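Long-range contacts in CRISPR-associated endoribonuclease Cse3 (Thermus thermophilus, PDB 2Y8W), which cleaves CRISPR transcripts to release crRNA for adaptive immunity against viruses and plasmids, and holds on to the processed RNA: residues L48-E53 with P61-Q66; L52-G57 with R102-P107; A124-W129 with V150-D155. All coordinates share one frame; numbering follows the deposited sequence.

Interaction 1. Residues L48-E53 with P61-Q66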
loop_
_atom_site.group_PDB
_atom_site.type_symbol
_atom_site.label_atom_id
_atom_site.label_comp_id
_atom_site.label_asym_id
_atom_site.label_seq_id
_atom_site.Cartn_x
_atom_site.Cartn_y
_atom_site.Cartn_z
ATOM N N LEU A 48 4.285 -4.911 -7.294
ATOM C CA LEU A 48 3.001 -4.218 -7.350
ATOM C C LEU A 48 2.620 -3.816 -5.944
ATOM O O LEU A 48 2.788 -4.590 -4.999
ATOM C CB LEU A 48 1.907 -5.099 -7.961
ATOM C CG LEU A 48 0.610 -4.356 -8.336
ATOM C CD1 LEU A 48 -0.053 -4.988 -9.552
ATOM C CD2 LEU A 48 -0.350 -4.338 -7.169
ATOM N N LEU A 49 2.130 -2.589 -5.802
ATOM C CA LEU A 49 1.623 -2.127 -4.526
ATOM C C LEU A 49 0.302 -1.461 -4.812
ATOM O O LEU A 49 0.116 -0.915 -5.888
ATOM C CB LEU A 49 2.577 -1.092 -3.928
ATOM C CG LEU A 49 3.996 -1.559 -3.617
ATOM C CD1 LEU A 49 4.844 -0.356 -3.209
ATOM C CD2 LEU A 49 3.951 -2.609 -2.515
ATOM N N TRP A 50 -0.616 -1.484 -3.857
ATOM C CA TRP A 50 -1.887 -0.809 -4.068
ATOM C C TRP A 50 -2.462 -0.338 -2.744
ATOM O O TRP A 50 -2.069 -0.813 -1.672
ATOM C CB TRP A 50 -2.890 -1.716 -4.803
ATOM C CG TRP A 50 -3.119 -3.038 -4.146
ATOM C CD1 TRP A 50 -2.338 -4.164 -4.244
ATOM C CD2 TRP A 50 -4.216 -3.385 -3.316
ATOM N NE1 TRP A 50 -2.887 -5.184 -3.512
ATOM C CE2 TRP A 50 -4.041 -4.729 -2.926
ATOM C CE3 TRP A 50 -5.329 -2.683 -2.846
ATOM C CZ2 TRP A 50 -4.938 -5.388 -2.101
ATOM C CZ3 TRP A 50 -6.221 -3.334 -2.023
ATOM C CH2 TRP A 50 -6.021 -4.675 -1.654
ATOM N N ARG A 51 -3.389 0.602 -2.823
ATOM C CA ARG A 51 -4.146 0.994 -1.639
ATOM C C ARG A 51 -5.596 1.228 -2.027
ATOM O O ARG A 51 -5.884 1.908 -3.021
ATOM C CB ARG A 51 -3.568 2.260 -1.002
ATOM C CG ARG A 51 -4.376 2.767 0.213
ATOM C CD ARG A 51 -3.774 4.034 0.832
ATOM N NE ARG A 51 -3.733 5.136 -0.125
ATOM C CZ ARG A 51 -2.622 5.589 -0.699
ATOM N NH1 ARG A 51 -1.449 5.049 -0.388
ATOM N NH2 ARG A 51 -2.687 6.582 -1.582
ATOM N N LEU A 52 -6.504 0.650 -1.257
ATOM C CA LEU A 52 -7.903 1.028 -1.365
ATOM C C LEU A 52 -8.054 2.353 -0.627
ATOM O O LEU A 52 -7.845 2.422 0.584
ATOM C CB LEU A 52 -8.789 -0.043 -0.741
ATOM C CG LEU A 52 -10.254 0.370 -0.583
ATOM C CD1 LEU A 52 -10.905 0.643 -1.942
ATOM C CD2 LEU A 52 -11.015 -0.688 0.198
ATOM N N GLU A 53 -8.366 3.417 -1.353
ATOM C CA GLU A 53 -8.375 4.745 -0.730
ATOM C C GLU A 53 -9.514 4.886 0.264
ATOM O O GLU A 53 -10.585 4.302 0.078
ATOM C CB GLU A 53 -8.483 5.844 -1.789
ATOM C CG GLU A 53 -7.341 5.870 -2.778
ATOM C CD GLU A 53 -6.073 6.466 -2.179
ATOM O OE1 GLU A 53 -5.968 6.547 -0.933
ATOM O OE2 GLU A 53 -5.192 6.872 -2.959
ATOM N N PRO A 61 -15.648 3.259 -4.754
ATOM C CA PRO A 61 -14.346 2.884 -4.188
ATOM C C PRO A 61 -13.244 3.166 -5.192
ATOM O O PRO A 61 -13.416 2.901 -6.388
ATOM C CB PRO A 61 -14.485 1.381 -3.941
ATOM C CG PRO A 61 -15.589 0.940 -4.844
ATOM C CD PRO A 61 -16.530 2.095 -4.946
ATOM N N VAL A 62 -12.136 3.723 -4.707
ATOM C CA VAL A 62 -11.010 4.057 -5.558
ATOM C C VAL A 62 -9.812 3.228 -5.118
ATOM O O VAL A 62 -9.472 3.192 -3.934
ATOM C CB VAL A 62 -10.642 5.553 -5.447
ATOM C CG1 VAL A 62 -9.357 5.847 -6.212
ATOM C CG2 VAL A 62 -11.789 6.430 -5.958
ATOM N N VAL A 63 -9.174 2.560 -6.071
ATOM C CA VAL A 63 -7.969 1.799 -5.774
ATOM C C VAL A 63 -6.792 2.390 -6.538
ATOM O O VAL A 63 -6.830 2.498 -7.769
ATOM C CB VAL A 63 -8.108 0.328 -6.189
ATOM C CG1 VAL A 63 -6.810 -0.416 -5.932
ATOM C CG2 VAL A 63 -9.272 -0.356 -5.446
ATOM N N LEU A 64 -5.748 2.769 -5.810
ATOM C CA LEU A 64 -4.543 3.302 -6.428
ATOM C C LEU A 64 -3.546 2.165 -6.576
ATOM O O LEU A 64 -3.257 1.459 -5.617
ATOM C CB LEU A 64 -3.937 4.408 -5.556
ATOM C CG LEU A 64 -2.719 5.117 -6.144
ATOM C CD1 LEU A 64 -3.093 5.895 -7.414
ATOM C CD2 LEU A 64 -2.048 6.042 -5.112
ATOM N N VAL A 65 -3.020 1.984 -7.776
ATOM C CA VAL A 65 -2.098 0.883 -8.010
ATOM C C VAL A 65 -0.782 1.440 -8.511
ATOM O O VAL A 65 -0.752 2.175 -9.486
ATOM C CB VAL A 65 -2.634 -0.124 -9.043
ATOM C CG1 VAL A 65 -1.721 -1.355 -9.092
ATOM C CG2 VAL A 65 -4.064 -0.538 -8.712
ATOM N N GLN A 66 0.300 1.092 -7.828
ATOM C CA GLN A 66 1.629 1.456 -8.275
ATOM C C GLN A 66 2.358 0.230 -8.790
ATOM O O GLN A 66 2.364 -0.810 -8.133
ATOM C CB GLN A 66 2.443 2.041 -7.130
ATOM C CG GLN A 66 3.805 2.526 -7.570
ATOM C CD GLN A 66 4.559 3.216 -6.451
ATOM O OE1 GLN A 66 4.367 4.405 -6.201
ATOM N NE2 GLN A 66 5.413 2.469 -5.766
HETATM O O HOH W 1 -12.291 4.207 -1.879
#
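Glu53 and Val62 are joined at one end of the pairing between 48-53 and 61-66 by a bond from Glu53 N to Val62 O, 2.8 Å long and nearly straight out from the carbonyl (C=O...N angle 170°). At the other end Leu49 and Gln66 are bonded in both directions, Gln66 N lying 2.8 Å from Leu49 O. Arg51 and Leu64 repeat this reciprocal pair, with Arg51 N 2.9 Å from Leu64 O. These hydrogen-bonded pairs alternate with the non-hydrogen-bonded pairs Trp50-Val65 and Leu52-Val63; strand directions 169° apart and a short connecting loop make this an antiparallel hairpin. A water extends it, donating to Glu53 O and accepting from Val62 N.

On the face of Arg51, Leu64 and Gln66, the arginine chain bends at chi3 (60°) into a side-on salt bridge with Glu53. Glu53 OE1 lies in the guanidinium plane, 2.8 Å from Arg51 NE, which meets it from above the carboxylate plane; NH2 bonds OE2. Leu64 runs alongside, its CD2 3.6 Å from Arg51 NH2, while Arg51 NH1 bonds Ser212 OG and Gln66 NE2 bonds Leu196 O. The face of Trp50, Leu52, Val63 and Val65 is packed by carbon. Trp50 CE3 meets Val63 CG1 at 4.1 Å, the Leu52 and Val63 side chains cross at about a right angle, Leu52 CD1 lying 4.0 Å from Val63 CG2, and from just before the strand Leu48 CD2 reaches Val65 CG1 at 3.8 Å.

These strands are second and third in chain order of a ferredoxin-like four-stranded sheet. Val63 and Val65 bond on to Leu10 and Thr8 of strand 5-12, strand 49-52 lies outermost, and helix 26-34 covers the Trp50 face through Met29 and Leu33.

Interaction 2. Residues L52-G57 with R102-P107. With nucleotides of chain B.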
loop_
_atom_site.group_PDB
_atom_site.type_symbol
_atom_site.label_atom_id
_atom_site.label_comp_id
_atom_site.label_asym_id
_atom_site.label_seq_id
_atom_site.Cartn_x
_atom_site.Cartn_y
_atom_site.Cartn_z
ATOM N N LEU A 52 -6.504 0.650 -1.257
ATOM C CA LEU A 52 -7.903 1.028 -1.365
ATOM C C LEU A 52 -8.054 2.353 -0.627
ATOM O O LEU A 52 -7.845 2.422 0.584
ATOM C CB LEU A 52 -8.789 -0.043 -0.741
ATOM C CG LEU A 52 -10.254 0.370 -0.583
ATOM C CD1 LEU A 52 -10.905 0.643 -1.942
ATOM C CD2 LEU A 52 -11.015 -0.688 0.198
ATOM N N GLU A 53 -8.366 3.417 -1.353
ATOM C CA GLU A 53 -8.375 4.745 -0.730
ATOM C C GLU A 53 -9.514 4.886 0.264
ATOM O O GLU A 53 -10.585 4.302 0.078
ATOM C CB GLU A 53 -8.483 5.844 -1.789
ATOM C CG GLU A 53 -7.341 5.870 -2.778
ATOM C CD GLU A 53 -6.073 6.466 -2.179
ATOM O OE1 GLU A 53 -5.968 6.547 -0.933
ATOM O OE2 GLU A 53 -5.192 6.872 -2.959
ATOM N N PRO A 54 -9.288 5.663 1.334
ATOM C CA PRO A 54 -10.411 5.963 2.221
ATOM C C PRO A 54 -11.452 6.774 1.463
ATOM O O PRO A 54 -11.093 7.678 0.717
ATOM C CB PRO A 54 -9.773 6.811 3.323
ATOM C CG PRO A 54 -8.544 7.413 2.692
ATOM C CD PRO A 54 -8.058 6.391 1.700
ATOM N N ALA A 55 -12.724 6.449 1.636
ATOM C CA ALA A 55 -13.772 7.242 1.008
ATOM C C ALA A 55 -14.221 8.260 2.033
ATOM O O ALA A 55 -14.289 7.954 3.220
ATOM C CB ALA A 55 -14.935 6.361 0.580
ATOM N N ARG A 56 -14.512 9.474 1.590
ATOM C CA ARG A 56 -14.979 10.491 2.524
ATOM C C ARG A 56 -16.424 10.856 2.249
ATOM O O ARG A 56 -17.017 11.659 2.960
ATOM C CB ARG A 56 -14.078 11.724 2.487
ATOM C CG ARG A 56 -12.832 11.583 3.346
ATOM C CD ARG A 56 -11.869 12.741 3.129
ATOM N NE ARG A 56 -10.761 12.720 4.083
ATOM C CZ ARG A 56 -9.736 13.567 4.064
ATOM N NH1 ARG A 56 -9.672 14.510 3.133
ATOM N NH2 ARG A 56 -8.778 13.471 4.980
ATOM N N GLY A 57 -16.987 10.242 1.217
ATOM C CA GLY A 57 -18.374 10.465 0.857
ATOM C C GLY A 57 -19.013 9.203 0.318
ATOM O O GLY A 57 -18.574 8.092 0.622
ATOM N N ARG A 102 0.161 9.462 2.735
ATOM C CA ARG A 102 -0.850 8.508 3.154
ATOM C C ARG A 102 -0.219 7.131 3.050
ATOM O O ARG A 102 0.460 6.833 2.077
ATOM C CB ARG A 102 -2.098 8.602 2.267
ATOM C CG ARG A 102 -3.177 7.579 2.612
ATOM C CD ARG A 102 -4.436 7.779 1.779
ATOM N NE ARG A 102 -5.063 9.065 2.080
ATOM C CZ ARG A 102 -5.904 9.696 1.267
ATOM N NH1 ARG A 102 -6.212 9.166 0.090
ATOM N NH2 ARG A 102 -6.426 10.862 1.622
ATOM N N LEU A 103 -0.419 6.299 4.063
ATOM C CA LEU A 103 0.160 4.959 4.069
ATOM C C LEU A 103 -0.733 4.052 4.885
ATOM O O LEU A 103 -0.944 4.297 6.065
ATOM C CB LEU A 103 1.562 4.974 4.711
ATOM C CG LEU A 103 2.162 3.596 5.053
ATOM C CD1 LEU A 103 2.355 2.737 3.796
ATOM C CD2 LEU A 103 3.479 3.746 5.783
ATOM N N ARG A 104 -1.261 3.005 4.263
ATOM C CA ARG A 104 -1.931 1.968 5.027
ATOM C C ARG A 104 -0.892 0.871 5.191
ATOM O O ARG A 104 -0.383 0.356 4.197
ATOM C CB ARG A 104 -3.164 1.439 4.286
ATOM C CG ARG A 104 -4.160 0.714 5.206
ATOM C CD ARG A 104 -5.251 -0.064 4.437
ATOM N NE ARG A 104 -6.130 0.783 3.622
ATOM C CZ ARG A 104 -7.136 1.508 4.108
ATOM N NH1 ARG A 104 -7.379 1.525 5.415
ATOM N NH2 ARG A 104 -7.896 2.223 3.290
ATOM N N ALA A 105 -0.562 0.544 6.438
ATOM C CA ALA A 105 0.546 -0.370 6.702
ATOM C C ALA A 105 0.229 -1.367 7.807
ATOM O O ALA A 105 -0.803 -1.278 8.454
ATOM C CB ALA A 105 1.808 0.410 7.052
ATOM N N ASN A 106 1.151 -2.304 8.011
ATOM C CA ASN A 106 1.051 -3.308 9.070
ATOM C C ASN A 106 2.126 -3.097 10.129
ATOM O O ASN A 106 3.225 -3.652 10.031
ATOM C CB ASN A 106 1.186 -4.702 8.449
ATOM C CG ASN A 106 1.235 -5.813 9.482
ATOM O OD1 ASN A 106 2.035 -6.728 9.352
ATOM N ND2 ASN A 106 0.383 -5.739 10.510
ATOM N N PRO A 107 1.829 -2.274 11.150
ATOM C CA PRO A 107 2.864 -2.088 12.164
ATOM C C PRO A 107 2.883 -3.316 13.061
ATOM O O PRO A 107 1.960 -3.554 13.857
ATOM C CB PRO A 107 2.381 -0.854 12.947
ATOM C CG PRO A 107 1.322 -0.229 12.071
ATOM C CD PRO A 107 0.666 -1.404 11.399
ATOM O "O5'" U B 1 -3.106 -13.177 15.529
ATOM C "C5'" U B 1 -3.647 -14.197 14.696
ATOM C "C4'" U B 1 -2.591 -14.796 13.806
ATOM O "O4'" U B 1 -2.217 -13.822 12.793
ATOM C "C3'" U B 1 -1.303 -15.186 14.522
ATOM O "O3'" U B 1 -0.740 -16.328 13.898
ATOM C "C2'" U B 1 -0.392 -13.988 14.285
ATOM O "O2'" U B 1 0.980 -14.313 14.293
ATOM C "C1'" U B 1 -0.843 -13.507 12.906
ATOM N N1 U B 1 -0.710 -12.060 12.702
ATOM C C2 U B 1 0.041 -11.641 11.624
ATOM O O2 U B 1 0.638 -12.419 10.883
ATOM N N3 U B 1 0.098 -10.278 11.482
ATOM C C4 U B 1 -0.558 -9.332 12.264
ATOM O O4 U B 1 -0.436 -8.136 12.003
ATOM C C5 U B 1 -1.338 -9.860 13.342
ATOM C C6 U B 1 -1.394 -11.177 13.510
HETATM O O HOH W 2 -5.548 -0.834 0.943
#
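Arg102 sets its guanidinium almost perpendicular to the carboxylate of Glu53, the two planes being 84° apart. Arg102 NH1 lies 2.8 Å from Glu53 OE1 in a salt bridge: the oxygen sits close to the guanidinium plane, yet the nitrogen approaches from above the carboxylate plane. Pro54 covers one face of the same guanidinium, its CG centred over the group, 3.8 Å from Arg102 CZ. Arg102 is therefore held at its edge by charge and over one face by a proline ring, and its NE pairs with Glu181 on strand 171-186.

Arg104, two residues on along strand 98-110, points the same general way but bonds to a backbone carbonyl. With CG trans to the main-chain nitrogen and a bend at chi3 (-63°), it brings NH2 2.7 Å from Leu52 O, the acceptor lying in the guanidinium plane and the N-H...O angle being 163°. A water accepts from Leu52 N and, weakly, from Arg104 NE. Further along, Asn106 ND2 donates to O4 of U1 of chain B at 2.9 Å.

Since Glu53 OE1 also takes the NE of Arg51, one carboxylate oxygen serves two arginines, an arrangement that would probably stabilise its negative charge. Two arginines of strand 98-110 thus grip the end of strand 49-52 and the residues after it, one by charge at a side chain, the other at a main-chain carbonyl.

Interaction 3. Residues A124-W129 with V150-D155. With nucleotides of chain B.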
loop_
_atom_site.group_PDB
_atom_site.type_symbol
_atom_site.label_atom_id
_atom_site.label_comp_id
_atom_site.label_asym_id
_atom_site.label_seq_id
_atom_site.Cartn_x
_atom_site.Cartn_y
_atom_site.Cartn_z
ATOM N N ALA A 124 0.684 4.584 20.313
ATOM C CA ALA A 124 2.037 5.110 20.481
ATOM C C ALA A 124 3.045 4.226 19.764
ATOM O O ALA A 124 3.978 4.724 19.127
ATOM C CB ALA A 124 2.396 5.232 21.964
ATOM N N GLU A 125 2.857 2.916 19.869
ATOM C CA GLU A 125 3.777 1.976 19.234
ATOM C C GLU A 125 3.624 1.977 17.728
ATOM O O GLU A 125 4.604 1.807 16.991
ATOM C CB GLU A 125 3.551 0.557 19.754
ATOM C CG GLU A 125 3.938 0.367 21.201
ATOM C CD GLU A 125 3.411 -0.921 21.714
ATOM O OE1 GLU A 125 2.228 -0.932 22.098
ATOM O OE2 GLU A 125 4.155 -1.934 21.691
ATOM N N LYS A 126 2.393 2.143 17.256
ATOM C CA LYS A 126 2.162 2.211 15.812
ATOM C C LYS A 126 2.860 3.444 15.224
ATOM O O LYS A 126 3.479 3.383 14.149
ATOM C CB LYS A 126 0.665 2.217 15.510
ATOM C CG LYS A 126 -0.022 0.865 15.826
ATOM C CD LYS A 126 -1.520 1.089 16.039
ATOM C CE LYS A 126 -2.175 -0.078 16.761
ATOM N NZ LYS A 126 -2.694 -1.104 15.846
ATOM N N VAL A 127 2.793 4.552 15.950
ATOM C CA VAL A 127 3.421 5.783 15.486
ATOM C C VAL A 127 4.943 5.644 15.516
ATOM O O VAL A 127 5.636 6.083 14.600
ATOM C CB VAL A 127 2.964 7.000 16.321
ATOM C CG1 VAL A 127 3.757 8.246 15.951
ATOM C CG2 VAL A 127 1.467 7.241 16.122
ATOM N N ALA A 128 5.462 5.013 16.566
ATOM C CA ALA A 128 6.899 4.810 16.684
ATOM C C ALA A 128 7.413 3.924 15.555
ATOM O O ALA A 128 8.512 4.136 15.035
ATOM C CB ALA A 128 7.232 4.186 18.009
ATOM N N TRP A 129 6.629 2.903 15.217
ATOM C CA TRP A 129 6.958 2.000 14.107
ATOM C C TRP A 129 7.095 2.808 12.813
ATOM O O TRP A 129 8.066 2.663 12.063
ATOM C CB TRP A 129 5.863 0.931 13.971
ATOM C CG TRP A 129 6.065 -0.027 12.807
ATOM C CD1 TRP A 129 6.755 -1.205 12.826
ATOM C CD2 TRP A 129 5.560 0.126 11.475
ATOM N NE1 TRP A 129 6.720 -1.799 11.578
ATOM C CE2 TRP A 129 5.989 -1.001 10.733
ATOM C CE3 TRP A 129 4.790 1.104 10.835
ATOM C CZ2 TRP A 129 5.672 -1.171 9.387
ATOM C CZ3 TRP A 129 4.471 0.933 9.498
ATOM C CH2 TRP A 129 4.920 -0.197 8.784
ATOM N N VAL A 150 1.128 13.171 12.358
ATOM C CA VAL A 150 0.476 11.991 11.809
ATOM C C VAL A 150 -0.855 11.773 12.511
ATOM O O VAL A 150 -1.028 12.163 13.670
ATOM C CB VAL A 150 1.388 10.733 11.943
ATOM C CG1 VAL A 150 1.672 10.424 13.401
ATOM C CG2 VAL A 150 0.767 9.529 11.248
ATOM N N GLN A 151 -1.803 11.172 11.798
ATOM C CA GLN A 151 -3.045 10.734 12.404
ATOM C C GLN A 151 -3.303 9.314 11.974
ATOM O O GLN A 151 -2.962 8.924 10.862
ATOM C CB GLN A 151 -4.209 11.621 11.977
ATOM C CG GLN A 151 -4.064 13.055 12.451
ATOM C CD GLN A 151 -5.354 13.846 12.328
ATOM O OE1 GLN A 151 -6.158 13.916 13.268
ATOM N NE2 GLN A 151 -5.554 14.453 11.168
ATOM N N ILE A 152 -3.889 8.533 12.868
ATOM C CA ILE A 152 -4.276 7.174 12.526
ATOM C C ILE A 152 -5.769 7.218 12.258
ATOM O O ILE A 152 -6.572 7.307 13.193
ATOM C CB ILE A 152 -3.966 6.206 13.677
ATOM C CG1 ILE A 152 -2.450 6.086 13.867
ATOM C CG2 ILE A 152 -4.578 4.832 13.398
ATOM C CD1 ILE A 152 -2.042 5.347 15.132
ATOM N N LEU A 153 -6.130 7.170 10.980
ATOM C CA LEU A 153 -7.518 7.343 10.561
ATOM C C LEU A 153 -8.306 6.034 10.503
ATOM O O LEU A 153 -9.532 6.057 10.483
ATOM C CB LEU A 153 -7.587 8.066 9.215
ATOM C CG LEU A 153 -7.222 9.555 9.272
ATOM C CD1 LEU A 153 -7.927 10.234 10.456
ATOM C CD2 LEU A 153 -5.726 9.758 9.331
ATOM N N GLN A 154 -7.599 4.906 10.466
ATOM C CA GLN A 154 -8.247 3.596 10.512
ATOM C C GLN A 154 -7.297 2.576 11.130
ATOM O O GLN A 154 -6.089 2.653 10.939
ATOM C CB GLN A 154 -8.652 3.139 9.103
ATOM C CG GLN A 154 -9.627 1.962 9.090
ATOM C CD GLN A 154 -9.726 1.286 7.725
ATOM O OE1 GLN A 154 -9.908 0.065 7.626
ATOM N NE2 GLN A 154 -9.604 2.078 6.667
ATOM N N ASP A 155 -7.837 1.617 11.868
ATOM C CA ASP A 155 -7.001 0.603 12.495
ATOM C C ASP A 155 -7.860 -0.644 12.604
ATOM O O ASP A 155 -8.716 -0.738 13.490
ATOM C CB ASP A 155 -6.558 1.091 13.882
ATOM C CG ASP A 155 -5.588 0.141 14.569
ATOM O OD1 ASP A 155 -5.270 -0.924 14.010
ATOM O OD2 ASP A 155 -5.155 0.455 15.695
ATOM P P U B 11 13.729 -3.824 22.007
ATOM O OP1 U B 11 13.091 -2.494 22.206
ATOM O OP2 U B 11 14.891 -4.194 22.849
ATOM O "O5'" U B 11 12.629 -4.973 22.066
ATOM C "C5'" U B 11 11.961 -5.299 23.280
ATOM C "C4'" U B 11 10.646 -5.979 23.000
ATOM O "O4'" U B 11 9.586 -4.973 22.991
ATOM C "C3'" U B 11 10.573 -6.675 21.635
ATOM O "O3'" U B 11 9.678 -7.781 21.711
ATOM C "C2'" U B 11 9.954 -5.586 20.765
ATOM O "O2'" U B 11 9.359 -6.040 19.562
ATOM C "C1'" U B 11 8.927 -5.011 21.735
ATOM N N1 U B 11 8.449 -3.648 21.379
ATOM C C2 U B 11 7.089 -3.415 21.482
ATOM O O2 U B 11 6.296 -4.247 21.890
ATOM N N3 U B 11 6.684 -2.156 21.098
ATOM C C4 U B 11 7.468 -1.132 20.621
ATOM O O4 U B 11 6.934 -0.062 20.324
ATOM C C5 U B 11 8.861 -1.450 20.521
ATOM C C6 U B 11 9.287 -2.671 20.880
#
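Helix 123-136 packs on strand 150-162 in the second ferredoxin-like half of the protein, where Lys126 and Val127 face Val150, Ile152 and Asp155. The local axes pass 10.0 Å apart with their directions 118° from each other, so the helix runs across the strand, and the contact is made by these two helix residues and three strand residues. At its polar end Lys126 NZ forms a salt bridge with Asp155 OD2 at 2.9 Å, on the syn side, tilted 23° from the carboxylate plane; a second, weak bond to OD1 measures 3.2 Å from NZ. A turn at chi4 (-91°) swings the ammonium round to the carboxylate, whose OD1 is also bonded by Gln176 NE2.

The apolar end is valine on valine: Val127 CG1 lies 3.9 Å from Val150 CG1, the two side chains running antiparallel, one alongside the other. Ile152 CD1 bridges to the polar end, 4.1 Å from Val127 CG2 and 4.2 Å from Lys126 CB. One residue earlier in the helix, Glu125 serves RNA, its OE2 accepting from N3 of U11 of chain B at 2.6 Å.

Strand 171-186 flanks the strand side, where Ile152 rests on Val178 and Phe180. Strand 98-110 meets both elements, through Pro107 against Lys126 and Phe101 against Val150.

Interactions 1 and 2 share Leu52 and Glu53, and their centres are about 9 Å apart; Arg51 NE of the hairpin lies 3.3 Å from Arg102 CD. The salt bridges meeting at Glu53 thus couple the first sheet to strand 98-110 of the second. The centres of interactions 2 and 3 are about 12 Å apart, and Trp129 of the helix in interaction 3 packs on 102-107, with Trp129 CD2 3.6 Å from Pro107 CA. Interactions 1 and 3 do not touch, their centres being about 20 Å apart. Trp50 of interaction 1 comes about 8 Å, side chain to side chain, from Tyr27, inferred to stabilise the transition state, whereas interactions 2 and 3 carry RNA-binding residues, Asn106 and Glu125.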